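Local coordinates for uncharacterized protein (Bacteroides uniformis, PDB 4IYK), which is of unknown function but, as a two-domain, all-beta member of the DUF3823 family, may bind carbohydrate, at residues A[104-112]-A[125-136]. Residues are numbered along the deposited sequence; the frame is centred on the assembly and turned at random. Where two conformers were deposited one is given.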
ATOM      1  N   ILE A 104     -10.849   6.036  -2.006  1.00 36.03           N
ATOM      2  CA  ILE A 104     -10.145   7.312  -2.125  1.00 36.07           C
ATOM      3  C   ILE A 104      -8.873   7.148  -1.317  1.00 38.64           C
ATOM      4  O   ILE A 104      -8.966   7.198  -0.079  1.00 39.38           O
ATOM      5  CB  ILE A 104     -10.983   8.561  -1.657  1.00 39.90           C
ATOM      6  CG1 ILE A 104     -12.263   8.742  -2.496  1.00 40.22           C
ATOM      7  CG2 ILE A 104     -10.112   9.850  -1.652  1.00 39.41           C
ATOM      8  CD1 ILE A 104     -13.335   9.677  -1.836  1.00 42.70           C
ATOM      9  N   PRO A 105      -7.691   6.911  -1.967  1.00 30.87           N
ATOM     10  CA  PRO A 105      -6.444   6.808  -1.183  1.00 29.66           C
ATOM     11  C   PRO A 105      -6.121   8.153  -0.551  1.00 36.06           C
ATOM     12  O   PRO A 105      -6.554   9.183  -1.084  1.00 35.65           O
ATOM     13  CB  PRO A 105      -5.390   6.418  -2.228  1.00 29.93           C
ATOM     14  CG  PRO A 105      -5.908   6.930  -3.516  1.00 34.28           C
ATOM     15  CD  PRO A 105      -7.425   6.888  -3.424  1.00 31.37           C
ATOM     16  N   TYR A 106      -5.387   8.173   0.569  1.00 33.10           N
ATOM     17  CA  TYR A 106      -5.026   9.468   1.157  1.00 33.19           C
ATOM     18  C   TYR A 106      -4.057  10.198   0.237  1.00 35.29           C
ATOM     19  O   TYR A 106      -4.162  11.402   0.040  1.00 36.30           O
ATOM     20  CB  TYR A 106      -4.418   9.275   2.561  1.00 35.74           C
ATOM     21  CG  TYR A 106      -5.361   8.602   3.535  1.00 37.96           C
ATOM     22  CD1 TYR A 106      -6.658   9.082   3.725  1.00 41.19           C
ATOM     23  CD2 TYR A 106      -4.957   7.496   4.277  1.00 38.26           C
ATOM     24  CE1 TYR A 106      -7.537   8.460   4.606  1.00 42.21           C
ATOM     25  CE2 TYR A 106      -5.827   6.864   5.165  1.00 39.93           C
ATOM     26  CZ  TYR A 106      -7.120   7.353   5.324  1.00 46.70           C
ATOM     27  OH  TYR A 106      -7.996   6.747   6.190  1.00 41.71           O
ATOM     28  N   ILE A 107      -3.133   9.444  -0.363  1.00 31.50           N
ATOM     29  CA  ILE A 107      -2.108   9.948  -1.266  1.00 31.73           C
ATOM     30  C   ILE A 107      -1.982   9.035  -2.490  1.00 34.77           C
ATOM     31  O   ILE A 107      -1.970   7.810  -2.344  1.00 31.09           O
ATOM     32  CB  ILE A 107      -0.730  10.039  -0.508  1.00 33.58           C
ATOM     33  CG1 ILE A 107      -0.775  11.096   0.630  1.00 35.04           C
ATOM     34  CG2 ILE A 107       0.459  10.286  -1.485  1.00 31.38           C
ATOM     35  CD1 ILE A 107       0.437  11.117   1.504  1.00 36.65           C
ATOM     36  N   ARG A 108      -1.777   9.647  -3.678  1.00 32.50           N
ATOM     37  CA  ARG A 108      -1.452   8.933  -4.915  1.00 31.19           C
ATOM     38  C   ARG A 108       0.004   9.228  -5.261  1.00 34.91           C
ATOM     39  O   ARG A 108       0.386  10.396  -5.270  1.00 35.25           O
ATOM     40  CB  ARG A 108      -2.371   9.387  -6.068  1.00 33.16           C
ATOM     41  CG  ARG A 108      -3.804   8.948  -5.950  1.00 38.60           C
ATOM     42  CD  ARG A 108      -4.661   9.458  -7.116  1.00 43.08           C
ATOM     43  NE  ARG A 108      -6.050   9.065  -6.883  1.00 40.32           N
ATOM     44  CZ  ARG A 108      -7.003   9.838  -6.389  1.00 51.12           C
ATOM     45  NH1 ARG A 108      -6.783  11.134  -6.192  1.00 46.01           N
ATOM     46  NH2 ARG A 108      -8.210   9.338  -6.151  1.00 45.20           N
ATOM     47  N   VAL A 109       0.830   8.200  -5.526  1.00 32.11           N
ATOM     48  CA  VAL A 109       2.215   8.454  -5.943  1.00 31.00           C
ATOM     49  C   VAL A 109       2.191   8.635  -7.458  1.00 35.91           C
ATOM     50  O   VAL A 109       1.714   7.749  -8.167  1.00 33.44           O
ATOM     51  CB  VAL A 109       3.228   7.386  -5.497  1.00 31.55           C
ATOM     52  CG1 VAL A 109       4.624   7.742  -5.980  1.00 31.12           C
ATOM     53  CG2 VAL A 109       3.217   7.218  -3.983  1.00 30.94           C
ATOM     54  N   LYS A 110       2.678   9.777  -7.943  1.00 35.07           N
ATOM     55  CA  LYS A 110       2.640  10.068  -9.374  1.00 36.06           C
ATOM     56  C   LYS A 110       4.009  10.002 -10.034  1.00 41.86           C
ATOM     57  O   LYS A 110       5.023  10.395  -9.445  1.00 40.76           O
ATOM     58  CB  LYS A 110       2.007  11.444  -9.648  1.00 37.51           C
ATOM     59  CG  LYS A 110       0.608  11.644  -9.038  1.00 43.81           C
ATOM     60  CD  LYS A 110      -0.436  10.587  -9.469  1.00 54.61           C
ATOM     61  CE  LYS A 110      -0.981  10.757 -10.873  1.00 66.98           C
ATOM     62  NZ  LYS A 110      -1.950   9.681 -11.212  1.00 76.05           N
ATOM     63  N   SER A 111       4.000   9.564 -11.312  1.00 38.94           N
ATOM     64  CA  SER A 111       5.174   9.399 -12.167  1.00 39.04           C
ATOM     65  C   SER A 111       6.326   8.690 -11.398  1.00 39.98           C
ATOM     66  O   SER A 111       7.444   9.209 -11.399  1.00 39.87           O
ATOM     67  CB  SER A 111       5.615  10.760 -12.703  1.00 44.58           C
ATOM     68  OG  SER A 111       4.564  11.345 -13.452  1.00 57.33           O
ATOM     69  N   PRO A 112       6.084   7.571 -10.666  1.00 35.06           N
ATOM     70  CA  PRO A 112       7.186   6.957  -9.923  1.00 34.04           C
ATOM     71  C   PRO A 112       8.242   6.370 -10.857  1.00 39.38           C
ATOM     72  O   PRO A 112       7.909   5.774 -11.887  1.00 39.08           O
ATOM     73  CB  PRO A 112       6.486   5.871  -9.103  1.00 34.29           C
ATOM     74  CG  PRO A 112       5.323   5.489  -9.913  1.00 38.22           C
ATOM     75  CD  PRO A 112       4.845   6.776 -10.507  1.00 35.19           C
ATOM     76  N   PHE A 125       9.626  11.045  -7.915  1.00 32.84           N
ATOM     77  CA  PHE A 125       8.172  10.969  -7.918  1.00 31.45           C
ATOM     78  C   PHE A 125       7.532  12.279  -7.465  1.00 37.12           C
ATOM     79  O   PHE A 125       8.184  13.162  -6.904  1.00 39.27           O
ATOM     80  CB  PHE A 125       7.678   9.804  -6.984  1.00 30.75           C
ATOM     81  CG  PHE A 125       8.124   9.901  -5.538  1.00 31.27           C
ATOM     82  CD1 PHE A 125       9.391   9.472  -5.149  1.00 32.75           C
ATOM     83  CD2 PHE A 125       7.281  10.432  -4.565  1.00 33.75           C
ATOM     84  CE1 PHE A 125       9.806   9.578  -3.813  1.00 32.94           C
ATOM     85  CE2 PHE A 125       7.693  10.513  -3.225  1.00 35.72           C
ATOM     86  CZ  PHE A 125       8.945  10.077  -2.860  1.00 32.51           C
ATOM     87  N   SER A 126       6.231  12.365  -7.701  1.00 33.08           N
ATOM     88  CA  SER A 126       5.340  13.427  -7.280  1.00 34.00           C
ATOM     89  C   SER A 126       4.239  12.803  -6.451  1.00 37.89           C
ATOM     90  O   SER A 126       4.064  11.582  -6.475  1.00 36.13           O
ATOM     91  CB  SER A 126       4.767  14.161  -8.497  1.00 39.49           C
ATOM     92  OG  SER A 126       5.715  15.100  -8.974  1.00 53.70           O
ATOM     93  N   LEU A 127       3.465  13.635  -5.759  1.00 37.11           N
ATOM     94  CA  LEU A 127       2.368  13.187  -4.908  1.00 36.54           C
ATOM     95  C   LEU A 127       1.133  14.007  -5.160  1.00 40.94           C
ATOM     96  O   LEU A 127       1.211  15.197  -5.472  1.00 42.26           O
ATOM     97  CB  LEU A 127       2.729  13.250  -3.409  1.00 36.04           C
ATOM     98  CG  LEU A 127       3.943  12.429  -2.945  1.00 38.01           C
ATOM     99  CD1 LEU A 127       4.278  12.740  -1.505  1.00 39.67           C
ATOM    100  CD2 LEU A 127       3.722  10.946  -3.097  1.00 34.71           C
ATOM    101  N   GLU A 128      -0.011  13.357  -4.992  1.00 36.46           N
ATOM    102  CA  GLU A 128      -1.318  13.952  -5.153  1.00 38.30           C
ATOM    103  C   GLU A 128      -2.151  13.580  -3.930  1.00 39.80           C
ATOM    104  O   GLU A 128      -2.162  12.427  -3.519  1.00 37.54           O
ATOM    105  CB  GLU A 128      -1.905  13.428  -6.464  1.00 39.51           C
ATOM    106  CG  GLU A 128      -3.249  13.965  -6.871  1.00 52.03           C
ATOM    107  CD  GLU A 128      -3.700  13.290  -8.153  1.00 76.20           C
ATOM    108  OE1 GLU A 128      -2.952  13.359  -9.157  1.00 62.46           O
ATOM    109  OE2 GLU A 128      -4.763  12.627  -8.131  1.00 68.90           O
ATOM    110  N   ALA A 129      -2.814  14.559  -3.328  1.00 37.26           N
ATOM    111  CA  ALA A 129      -3.662  14.311  -2.165  1.00 37.74           C
ATOM    112  C   ALA A 129      -5.024  13.757  -2.611  1.00 42.34           C
ATOM    113  O   ALA A 129      -5.573  14.237  -3.609  1.00 41.05           O
ATOM    114  CB  ALA A 129      -3.848  15.596  -1.373  1.00 40.73           C
ATOM    115  N   GLY A 130      -5.538  12.761  -1.871  1.00 38.79           N
ATOM    116  CA  GLY A 130      -6.853  12.157  -2.091  1.00 38.89           C
ATOM    117  C   GLY A 130      -7.968  13.159  -1.858  1.00 44.16           C
ATOM    118  O   GLY A 130      -8.961  13.170  -2.586  1.00 43.92           O
ATOM    119  N   LYS A 131      -7.789  14.017  -0.837  1.00 41.82           N
ATOM    120  CA  LYS A 131      -8.651  15.153  -0.477  1.00 43.73           C
ATOM    121  C   LYS A 131      -7.741  16.341  -0.122  1.00 46.41           C
ATOM    122  O   LYS A 131      -6.588  16.107   0.250  1.00 43.52           O
ATOM    123  CB  LYS A 131      -9.635  14.818   0.666  1.00 46.99           C
ATOM    124  CG  LYS A 131     -10.740  13.850   0.255  1.00 45.59           C
ATOM    125  CD  LYS A 131     -11.720  13.637   1.385  1.00 52.83           C
ATOM    126  CE  LYS A 131     -12.587  12.439   1.116  1.00 53.01           C
ATOM    127  NZ  LYS A 131     -13.508  12.158   2.245  1.00 49.14           N
ATOM    128  N   GLN A 132      -8.249  17.603  -0.235  1.00 43.77           N
ATOM    129  CA  GLN A 132      -7.477  18.824   0.032  0.50 44.90           C
ATOM    130  C   GLN A 132      -6.910  18.872   1.451  1.00 49.70           C
ATOM    131  O   GLN A 132      -5.805  19.377   1.645  1.00 50.30           O
ATOM    132  CB  GLN A 132      -8.326  20.077  -0.225  0.50 48.85           C
ATOM    133  CG  GLN A 132      -8.362  20.498  -1.694  0.50 64.13           C
ATOM    134  CD  GLN A 132      -9.028  21.841  -1.931  0.50 75.64           C
ATOM    135  OE1 GLN A 132     -10.018  22.215  -1.284  0.50 67.80           O
ATOM    136  NE2 GLN A 132      -8.524  22.571  -2.914  0.50 66.83           N
ATOM    137  N   GLU A 133      -7.652  18.340   2.436  1.00 47.77           N
ATOM    138  CA  GLU A 133      -7.275  18.306   3.858  1.00 48.50           C
ATOM    139  C   GLU A 133      -6.044  17.444   4.156  1.00 49.87           C
ATOM    140  O   GLU A 133      -5.434  17.625   5.219  1.00 48.94           O
ATOM    141  CB  GLU A 133      -8.462  17.831   4.736  1.00 51.00           C
ATOM    142  CG  GLU A 133      -9.035  16.474   4.334  1.00 64.83           C
ATOM    143  CD  GLU A 133      -9.949  15.772   5.325  1.00 82.00           C
ATOM    144  OE1 GLU A 133     -10.810  16.454   5.928  1.00 90.54           O
ATOM    145  OE2 GLU A 133      -9.826  14.531   5.469  1.00 50.87           O
ATOM    146  N   VAL A 134      -5.678  16.500   3.244  1.00 43.30           N
ATOM    147  CA  VAL A 134      -4.557  15.579   3.444  1.00 39.63           C
ATOM    148  C   VAL A 134      -3.210  16.288   3.401  1.00 43.25           C
ATOM    149  O   VAL A 134      -2.929  17.020   2.453  1.00 43.48           O
ATOM    150  CB  VAL A 134      -4.547  14.391   2.431  1.00 39.40           C
ATOM    151  CG1 VAL A 134      -3.409  13.427   2.736  1.00 35.82           C
ATOM    152  CG2 VAL A 134      -5.880  13.655   2.421  1.00 39.13           C
ATOM    153  N   LYS A 135      -2.365  16.000   4.410  1.00 39.39           N
ATOM    154  CA  LYS A 135      -0.989  16.482   4.525  1.00 39.97           C
ATOM    155  C   LYS A 135      -0.001  15.298   4.483  1.00 41.29           C
ATOM    156  O   LYS A 135      -0.397  14.134   4.635  1.00 39.93           O
ATOM    157  CB  LYS A 135      -0.796  17.323   5.797  1.00 44.70           C
ATOM    158  CG  LYS A 135      -1.652  18.596   5.805  1.00 47.86           C
ATOM    159  CD  LYS A 135      -1.228  19.568   6.914  1.00 54.66           C
ATOM    160  CE  LYS A 135      -0.270  20.618   6.401  1.00 72.65           C
ATOM    161  NZ  LYS A 135      -0.063  21.712   7.391  1.00 94.22           N
ATOM    162  N   LEU A 136       1.283  15.600   4.249  1.00 36.67           N
ATOM    163  CA  LEU A 136       2.344  14.606   4.140  1.00 33.37           C
ATOM    164  C   LEU A 136       3.157  14.517   5.428  1.00 40.46           C
ATOM    165  O   LEU A 136       3.686  15.524   5.887  1.00 41.86           O
ATOM    166  CB  LEU A 136       3.258  14.967   2.960  1.00 32.40           C
ATOM    167  CG  LEU A 136       4.440  14.020   2.667  1.00 34.22           C
ATOM    168  CD1 LEU A 136       3.959  12.658   2.166  1.00 31.23           C
ATOM    169  CD2 LEU A 136       5.356  14.639   1.643  1.00 36.26           C
TER
HETATM  170  O   HOH W   1      -9.036  12.458  -5.323  1.00 44.51           O
HETATM  171  O   HOH W   2      -4.324  11.378 -10.962  1.00 57.36           O
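Arg108 and Glu128 form a hydrogen-bonded pair between two antiparallel strands, with Arg108 N giving a straight bond (170°) to Glu128 O at 2.8 Å. From this anchor the arginine side chain runs over its neighbour. CB rests near Glu128 O and CB; CD comes 3.3 Å from Glu128 OE2. NE turns to Asp23 in a salt bridge, while NH1 reaches Glu128 OE2 at 3.2 Å, a bent salt bridge that uses the anti lone pair of the carboxylate and tilts 29° from the guanidinium plane. NH1 also donates to a water at the guanidinium edge, which passes a bond on to Gly130 O. A leucine in place of Arg108 would probably leave Asp23 and Glu128 without their shared positive partner.

Strands 107-117 and 120-129 form a beta hairpin, and the Asp23 salt bridge ties this hairpin, in a C-terminal part assigned to an E-set-related family, to an N-terminal part probably of transthyretin-like fold. Glu128, its CG anti to the backbone N (chi1 -177°), reaches Arg108 directly and Lys110 through a second water, which links OE1 to Lys110 NZ; the bent lysine chain lays CE 3.7 Å from that oxygen.

On the other face, Leu127 CD2 sits between Ile107 CG2 at 3.7 Å and Val109 CG2, and Ile107 reaches on with CG1 to CG1 of Val134, the last residue of the 131-134 type I turn, and with CD1 to Leu136 CD1 just beyond it. Beyond Ala129, Gly130 N donates to Tyr106 O at 2.7 Å from above the carbonyl plane. Gly130 CA lies 3.2 Å from Pro105 O in a CA-H...O contact, an approach allowed by the missing side chain of Gly130.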